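Local coordinates for protein inositol monophosphatase (Zymomonas mobilis, PDB 4N81) that probably acts as a magnesium-dependent phosphatase of the inositol monophosphatase superfamily, hydrolysing phosphate monoesters, at residues L192-H197 and P216-A221; P148-A153 and H247-P252. All blocks are in the same frame, centred on the assembly; numbering follows the deposited sequence.

Interaction 1. Residues L192-H197 and P216-A221; sequences LLSLGH and PIVEGA
S194 and V218 mark the closest approach of the two backbones, with CA of S194 and CA of V218 only 5.2 Å apart where helix 187-194 meets helix 214-220. In the layered alpha/beta fold of the inositol monophosphatase superfamily, both helices belong to the buried material around the large mixed sheet; I217 reaches W127 of strand 125-130 and I118 of strand 112-120. The contact illustrates how a small side chain allows two helices to come close. S194 points at the other helix, and its OG lies beside its own backbone N (chi1 -57°), where it donates a hydrogen bond to Y190 O, a turn earlier. With its proton used inside its own helix, the hydroxyl can meet carbon atoms: OG of S194 sits 3.5 Å from CA of V218, and the CG2 methyls of I217 and V218 also close on this oxygen. A221 completes the seat, its CB lying 3.8 Å from CB of S194. At one flank, L193 and V218 cross at about a right angle. CG of L193 is anti to the backbone N (chi1 175°), and the CD2 methyl meets CG1 of V218 at 3.9 Å. Beyond the contact the chain turns away through G196, whose positive phi belongs to a Schellman motif closed by H197 N bonding to L192 O at 2.9 Å. No hydrogen bond joins the two segments; the nearest backbone oxygen, S194 O, rests 3.5 Å from the methyl CB of A221.

Interaction 2. Residues P148-A153 and H247-P252; sequences PALDHA and HHLIEP
A short 3-10 turn at 150-152, in the loop that leads into strand 154-157, packs against the start of the last helix, 250-257, with L249 filling the junction. This is a mainly apolar contact between a loop and the start of a helix, with no hydrogen bond across it, and it shows how one leucine can gather two alanines and a second leucine. L249 divides its work among its branches: CD1 touches CA of A149 at 3.9 Å, while CD2 meets CB of A153 at 4.0 Å. Its CG, between the two, lies 4.1 Å from CD2 of L150, and the L150 and L249 side chains cross obliquely. The side-chain torsions of L249 (chi1 -116°, chi2 44°) lie off the usual leucine rotamers, so this division of contacts between CD1 and CD2 is somewhat doubtful. An alanine at L249 would probably open a gap facing A149, L150 and A153 and let the L150 side chain turn more freely. L150 itself reaches a second partner, its CD1 methyl lying 3.7 Å from P252 O and its CG packing near CB of P252. The turn that presents L150 is closed within its own segment by A153 N bonding to L150 O at 2.9 Å. On the exposed side, the H248 ring turns an edge to the loop, so that P148 O lies near the ring plane, 3.9 Å from both CD2 and NE2 of H248. C147 adds to the cover over L249 and A153. Behind the helix start, I250 packs on R226 of strand 224-226; across the loop, A153 shares backbone hydrogen bonding with R179, just ahead of strand 180-183, and P148 rests on I34 of the second subunit.

How the interactions relate
The two contacts show the same principle, packing without any cross-segment hydrogen bond, at two depths of the fold. Interaction 1 is core: every residue that touches is buried, and the centre of the contact between its two helices lies about 11 Å from the centre of the chain, beside the large sheet. Interaction 2 is nearer the surface, its centre about 22 Å from that of the chain, and joins a loop to a helix start at the smaller sheet. Closeness in the first rests on a serine and an alanine set among branched side chains, whereas the second depends on branched leucines with two prolines and a histidine at its margin. Their centres are 16 Å apart; 192-197 and 216-221 fall within the chain loop that interaction 2 closes.

Interaction 1. Residues L192-H197 and P216-A221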
ATOM      1  N   LEU A 192      -5.831  -9.675  -0.529  1.00  8.54           N
ATOM      2  CA  LEU A 192      -6.098  -9.375  -1.972  1.00  8.31           C
ATOM      3  C   LEU A 192      -6.001 -10.680  -2.742  1.00  9.60           C
ATOM      4  O   LEU A 192      -6.728 -10.888  -3.790  1.00 10.40           O
ATOM      5  CB  LEU A 192      -5.020  -8.372  -2.513  1.00  8.55           C
ATOM      6  CG  LEU A 192      -5.264  -6.938  -2.008  1.00  9.25           C
ATOM      7  CD1 LEU A 192      -4.031  -6.056  -2.383  1.00  9.46           C
ATOM      8  CD2 LEU A 192      -6.605  -6.375  -2.635  1.00 10.04           C
ATOM      9  N   LEU A 193      -5.131 -11.564  -2.255  1.00  8.17           N
ATOM     10  CA  LEU A 193      -5.008 -12.843  -2.999  1.00  8.28           C
ATOM     11  C   LEU A 193      -6.324 -13.641  -2.838  1.00 11.45           C
ATOM     12  O   LEU A 193      -6.789 -14.253  -3.835  1.00 11.46           O
ATOM     13  CB  LEU A 193      -3.775 -13.649  -2.478  1.00  8.11           C
ATOM     14  CG  LEU A 193      -3.601 -15.072  -3.099  1.00  9.45           C
ATOM     15  CD1 LEU A 193      -2.072 -15.463  -3.048  1.00  8.18           C
ATOM     16  CD2 LEU A 193      -4.359 -16.159  -2.320  1.00 10.27           C
ATOM     17  N   SER A 194      -6.975 -13.559  -1.642  1.00  9.33           N
ATOM     18  CA  SER A 194      -8.230 -14.316  -1.426  1.00 10.65           C
ATOM     19  C   SER A 194      -9.363 -13.736  -2.264  1.00 12.40           C
ATOM     20  O   SER A 194     -10.288 -14.440  -2.620  1.00 12.45           O
ATOM     21  CB  SER A 194      -8.643 -14.271   0.066  1.00 11.10           C
ATOM     22  OG  SER A 194      -7.542 -14.791   0.804  1.00 11.01           O
ATOM     23  N   LEU A 195      -9.294 -12.428  -2.548  1.00  9.57           N
ATOM     24  CA  LEU A 195     -10.309 -11.763  -3.382  1.00 10.01           C
ATOM     25  C   LEU A 195     -10.045 -12.005  -4.859  1.00 13.38           C
ATOM     26  O   LEU A 195     -10.866 -11.630  -5.723  1.00 11.08           O
ATOM     27  CB  LEU A 195     -10.308 -10.251  -3.123  1.00  9.92           C
ATOM     28  CG  LEU A 195     -10.897  -9.837  -1.775  1.00 10.58           C
ATOM     29  CD1 LEU A 195     -10.417  -8.404  -1.535  1.00 12.13           C
ATOM     30  CD2 LEU A 195     -12.473  -9.873  -1.867  1.00 14.03           C
ATOM     31  N   GLY A 196      -8.919 -12.618  -5.183  1.00 10.55           N
ATOM     32  CA  GLY A 196      -8.637 -12.832  -6.608  1.00 12.05           C
ATOM     33  C   GLY A 196      -7.885 -11.721  -7.349  1.00 14.30           C
ATOM     34  O   GLY A 196      -8.007 -11.577  -8.580  1.00 12.54           O
ATOM     35  N   HIS A 197      -7.172 -10.865  -6.608  1.00  9.30           N
ATOM     36  CA  HIS A 197      -6.403  -9.767  -7.254  1.00  9.27           C
ATOM     37  C   HIS A 197      -4.897  -9.943  -7.171  1.00 13.63           C
ATOM     38  O   HIS A 197      -4.149  -9.099  -7.667  1.00 10.86           O
ATOM     39  CB  HIS A 197      -6.768  -8.428  -6.571  1.00 11.28           C
ATOM     40  CG  HIS A 197      -8.237  -8.159  -6.551  1.00 13.46           C
ATOM     41  ND1 HIS A 197      -8.995  -8.116  -7.705  1.00 14.26           N
ATOM     42  CD2 HIS A 197      -9.083  -7.906  -5.530  1.00 13.32           C
ATOM     43  CE1 HIS A 197     -10.257  -7.870  -7.388  1.00 15.72           C
ATOM     44  NE2 HIS A 197     -10.335  -7.725  -6.071  1.00 11.52           N
ATOM     45  N   PRO A 216      -6.968 -20.035   7.082  1.00 13.77           N
ATOM     46  CA  PRO A 216      -8.368 -20.383   6.771  1.00 13.93           C
ATOM     47  C   PRO A 216      -8.978 -19.462   5.730  1.00 14.82           C
ATOM     48  O   PRO A 216      -9.836 -19.891   4.951  1.00 14.64           O
ATOM     49  CB  PRO A 216      -9.093 -20.234   8.128  1.00 19.20           C
ATOM     50  CG  PRO A 216      -8.019 -20.244   9.144  1.00 18.18           C
ATOM     51  CD  PRO A 216      -6.788 -19.704   8.511  1.00 17.18           C
ATOM     52  N   ILE A 217      -8.553 -18.200   5.733  1.00 13.52           N
ATOM     53  CA  ILE A 217      -9.136 -17.218   4.807  1.00 11.56           C
ATOM     54  C   ILE A 217      -8.702 -17.539   3.378  1.00 11.93           C
ATOM     55  O   ILE A 217      -9.542 -17.710   2.494  1.00 11.87           O
ATOM     56  CB  ILE A 217      -8.675 -15.785   5.201  1.00 11.11           C
ATOM     57  CG1 ILE A 217      -9.360 -15.413   6.533  1.00 12.86           C
ATOM     58  CG2 ILE A 217      -8.899 -14.740   4.053  1.00 11.15           C
ATOM     59  CD1 ILE A 217      -8.770 -14.080   7.127  1.00 11.47           C
ATOM     60  N   VAL A 218      -7.407 -17.749   3.199  1.00 10.54           N
ATOM     61  CA  VAL A 218      -6.897 -18.075   1.871  1.00 10.14           C
ATOM     62  C   VAL A 218      -7.438 -19.430   1.390  1.00 10.63           C
ATOM     63  O   VAL A 218      -7.899 -19.551   0.234  1.00 12.49           O
ATOM     64  CB  VAL A 218      -5.361 -18.115   1.875  1.00 12.23           C
ATOM     65  CG1 VAL A 218      -4.831 -18.724   0.544  1.00 11.47           C
ATOM     66  CG2 VAL A 218      -4.788 -16.652   2.031  1.00  9.51           C
ATOM     67  N   GLU A 219      -7.406 -20.428   2.272  1.00 11.16           N
ATOM     68  CA  GLU A 219      -7.807 -21.765   1.875  1.00 11.70           C
ATOM     69  C   GLU A 219      -9.297 -21.831   1.612  1.00 18.85           C
ATOM     70  O   GLU A 219      -9.695 -22.480   0.660  1.00 14.72           O
ATOM     71  CB  GLU A 219      -7.244 -22.864   2.852  1.00 12.22           C
ATOM     72  CG  GLU A 219      -5.637 -22.825   2.767  1.00 16.74           C
ATOM     73  CD  GLU A 219      -4.849 -24.142   3.045  1.00 28.71           C
ATOM     74  OE1 GLU A 219      -5.340 -24.790   3.990  1.00 19.88           O
ATOM     75  OE2 GLU A 219      -3.740 -24.481   2.352  1.00 20.45           O
ATOM     76  N   GLY A 220     -10.112 -21.079   2.378  1.00 12.54           N
ATOM     77  CA  GLY A 220     -11.558 -21.147   2.212  1.00 13.25           C
ATOM     78  C   GLY A 220     -11.975 -20.300   1.030  1.00 16.83           C
ATOM     79  O   GLY A 220     -13.158 -20.349   0.618  1.00 16.81           O
ATOM     80  N   ALA A 221     -11.037 -19.494   0.507  1.00 12.02           N
ATOM     81  CA  ALA A 221     -11.271 -18.798  -0.788  1.00 13.03           C
ATOM     82  C   ALA A 221     -10.898 -19.665  -2.000  1.00 14.57           C
ATOM     83  O   ALA A 221     -11.129 -19.288  -3.132  1.00 13.21           O
ATOM     84  CB  ALA A 221     -10.549 -17.412  -0.845  1.00 11.59           C
TER

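Interaction 2. Residues P148-A153 and H247-P252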
ATOM      1  N   PRO A 148      -2.488 -19.299 -15.287  1.00 14.15           N
ATOM      2  CA  PRO A 148      -1.868 -20.336 -16.138  1.00 18.29           C
ATOM      3  C   PRO A 148      -0.407 -20.710 -15.822  1.00 20.00           C
ATOM      4  O   PRO A 148      -0.019 -21.857 -16.007  1.00 18.84           O
ATOM      5  CB  PRO A 148      -2.055 -19.783 -17.553  1.00 18.86           C
ATOM      6  CG  PRO A 148      -2.012 -18.308 -17.395  1.00 18.72           C
ATOM      7  CD  PRO A 148      -2.750 -18.065 -16.039  1.00 15.52           C
ATOM      8  N   ALA A 149       0.397 -19.730 -15.387  1.00 15.29           N
ATOM      9  CA  ALA A 149       1.860 -19.917 -15.328  1.00 15.44           C
ATOM     10  C   ALA A 149       2.448 -18.730 -14.575  1.00 16.42           C
ATOM     11  O   ALA A 149       1.832 -17.662 -14.543  1.00 12.35           O
ATOM     12  CB  ALA A 149       2.469 -19.946 -16.757  1.00 17.86           C
ATOM     13  N   LEU A 150       3.692 -18.857 -14.098  1.00 14.95           N
ATOM     14  CA  LEU A 150       4.337 -17.741 -13.394  1.00 13.58           C
ATOM     15  C   LEU A 150       4.467 -16.493 -14.210  1.00 16.11           C
ATOM     16  O   LEU A 150       4.322 -15.404 -13.683  1.00 14.08           O
ATOM     17  CB  LEU A 150       5.754 -18.130 -12.986  1.00 14.65           C
ATOM     18  CG  LEU A 150       5.830 -19.241 -11.963  1.00 16.72           C
ATOM     19  CD1 LEU A 150       7.356 -19.454 -11.587  1.00 12.29           C
ATOM     20  CD2 LEU A 150       5.017 -18.846 -10.717  1.00 15.72           C
ATOM     21  N   ASP A 151       4.651 -16.638 -15.520  1.00 13.37           N
ATOM     22  CA  ASP A 151       4.863 -15.433 -16.318  1.00 17.82           C
ATOM     23  C   ASP A 151       3.574 -14.616 -16.494  1.00 19.00           C
ATOM     24  O   ASP A 151       3.591 -13.549 -17.107  1.00 18.73           O
ATOM     25  CB  ASP A 151       5.601 -15.704 -17.639  1.00 24.69           C
ATOM     26  CG  ASP A 151       4.839 -16.629 -18.585  1.00 31.41           C
ATOM     27  OD1 ASP A 151       3.666 -16.978 -18.341  1.00 28.09           O
ATOM     28  OD2 ASP A 151       5.438 -17.018 -19.607  1.00 38.92           O
ATOM     29  N   HIS A 152       2.447 -15.143 -16.005  1.00 12.94           N
ATOM     30  CA  HIS A 152       1.200 -14.368 -15.901  1.00 14.53           C
ATOM     31  C   HIS A 152       0.840 -13.943 -14.495  1.00 16.48           C
ATOM     32  O   HIS A 152      -0.166 -13.213 -14.266  1.00 15.67           O
ATOM     33  CB  HIS A 152       0.012 -15.136 -16.508  1.00 19.38           C
ATOM     34  CG  HIS A 152       0.087 -15.272 -17.996  1.00 21.37           C
ATOM     35  ND1 HIS A 152      -0.284 -14.265 -18.858  1.00 23.14           N
ATOM     36  CD2 HIS A 152       0.524 -16.290 -18.767  1.00 22.06           C
ATOM     37  CE1 HIS A 152      -0.065 -14.659 -20.101  1.00 24.34           C
ATOM     38  NE2 HIS A 152       0.400 -15.897 -20.074  1.00 22.13           N
ATOM     39  N   ALA A 153       1.636 -14.390 -13.529  1.00 14.50           N
ATOM     40  CA  ALA A 153       1.261 -14.213 -12.129  1.00 13.83           C
ATOM     41  C   ALA A 153       1.707 -12.850 -11.537  1.00 10.26           C
ATOM     42  O   ALA A 153       2.794 -12.353 -11.835  1.00 14.69           O
ATOM     43  CB  ALA A 153       1.841 -15.349 -11.281  1.00 15.21           C
ATOM     44  N   HIS A 247      -3.839 -23.703  -7.006  1.00 11.41           N
ATOM     45  CA  HIS A 247      -3.003 -24.833  -6.503  1.00 15.50           C
ATOM     46  C   HIS A 247      -1.963 -25.310  -7.550  1.00 15.41           C
ATOM     47  O   HIS A 247      -0.842 -25.783  -7.238  1.00 15.89           O
ATOM     48  CB  HIS A 247      -3.879 -26.037  -6.129  1.00 15.59           C
ATOM     49  CG  HIS A 247      -4.796 -25.831  -4.956  1.00 24.69           C
ATOM     50  ND1 HIS A 247      -5.357 -24.614  -4.621  1.00 23.49           N
ATOM     51  CD2 HIS A 247      -5.285 -26.723  -4.060  1.00 25.58           C
ATOM     52  CE1 HIS A 247      -6.146 -24.766  -3.570  1.00 23.30           C
ATOM     53  NE2 HIS A 247      -6.119 -26.037  -3.213  1.00 32.28           N
ATOM     54  N   HIS A 248      -2.313 -25.096  -8.809  1.00 12.46           N
ATOM     55  CA  HIS A 248      -1.439 -25.464  -9.927  1.00 17.60           C
ATOM     56  C   HIS A 248      -0.090 -24.678  -9.916  1.00 17.55           C
ATOM     57  O   HIS A 248       0.899 -25.110 -10.522  1.00 16.79           O
ATOM     58  CB  HIS A 248      -2.195 -25.206 -11.246  1.00 22.01           C
ATOM     59  CG  HIS A 248      -1.400 -25.491 -12.491  1.00 22.94           C
ATOM     60  ND1 HIS A 248      -1.175 -26.767 -12.961  1.00 27.13           N
ATOM     61  CD2 HIS A 248      -0.840 -24.652 -13.396  1.00 22.91           C
ATOM     62  CE1 HIS A 248      -0.491 -26.708 -14.088  1.00 27.50           C
ATOM     63  NE2 HIS A 248      -0.264 -25.432 -14.367  1.00 26.79           N
ATOM     64  N   LEU A 249      -0.060 -23.510  -9.286  1.00 13.03           N
ATOM     65  CA  LEU A 249       1.134 -22.679  -9.310  1.00 10.89           C
ATOM     66  C   LEU A 249       2.079 -22.955  -8.158  1.00 12.08           C
ATOM     67  O   LEU A 249       3.201 -22.419  -8.153  1.00 13.25           O
ATOM     68  CB  LEU A 249       0.762 -21.165  -9.306  1.00 16.27           C
ATOM     69  CG  LEU A 249       1.188 -20.418 -10.574  1.00 30.45           C
ATOM     70  CD1 LEU A 249       0.868 -21.196 -11.826  1.00 32.55           C
ATOM     71  CD2 LEU A 249       0.547 -19.044 -10.618  1.00 32.20           C
ATOM     72  N   ILE A 250       1.667 -23.777  -7.169  1.00 12.62           N
ATOM     73  CA  ILE A 250       2.612 -23.845  -6.057  1.00 12.69           C
ATOM     74  C   ILE A 250       3.890 -24.607  -6.434  1.00 13.40           C
ATOM     75  O   ILE A 250       4.975 -24.205  -6.068  1.00 13.29           O
ATOM     76  CB  ILE A 250       1.930 -24.369  -4.741  1.00 19.97           C
ATOM     77  CG1 ILE A 250       2.960 -24.451  -3.605  1.00 24.36           C
ATOM     78  CG2 ILE A 250       1.340 -25.733  -4.945  1.00 28.26           C
ATOM     79  CD1 ILE A 250       2.275 -24.203  -2.236  1.00 31.85           C
ATOM     80  N   GLU A 251       3.778 -25.702  -7.187  1.00 11.83           N
ATOM     81  CA  GLU A 251       5.019 -26.360  -7.633  1.00 13.17           C
ATOM     82  C   GLU A 251       5.993 -25.500  -8.482  1.00 16.60           C
ATOM     83  O   GLU A 251       7.192 -25.456  -8.189  1.00 15.14           O
ATOM     84  CB  GLU A 251       4.724 -27.705  -8.324  1.00 14.83           C
ATOM     85  CG  GLU A 251       5.945 -28.588  -8.501  1.00 16.57           C
ATOM     86  CD  GLU A 251       6.786 -28.204  -9.721  1.00 25.39           C
ATOM     87  OE1 GLU A 251       8.032 -28.415  -9.691  1.00 22.82           O
ATOM     88  OE2 GLU A 251       6.202 -27.675 -10.693  1.00 27.01           O
ATOM     89  N   PRO A 252       5.496 -24.868  -9.561  1.00 14.72           N
ATOM     90  CA  PRO A 252       6.416 -23.986 -10.291  1.00 14.36           C
ATOM     91  C   PRO A 252       6.970 -22.836  -9.483  1.00 15.09           C
ATOM     92  O   PRO A 252       8.118 -22.490  -9.679  1.00 14.83           O
ATOM     93  CB  PRO A 252       5.571 -23.462 -11.487  1.00 14.09           C
ATOM     94  CG  PRO A 252       4.190 -23.840 -11.193  1.00 17.77           C
ATOM     95  CD  PRO A 252       4.194 -25.022 -10.250  1.00 13.44           C
TER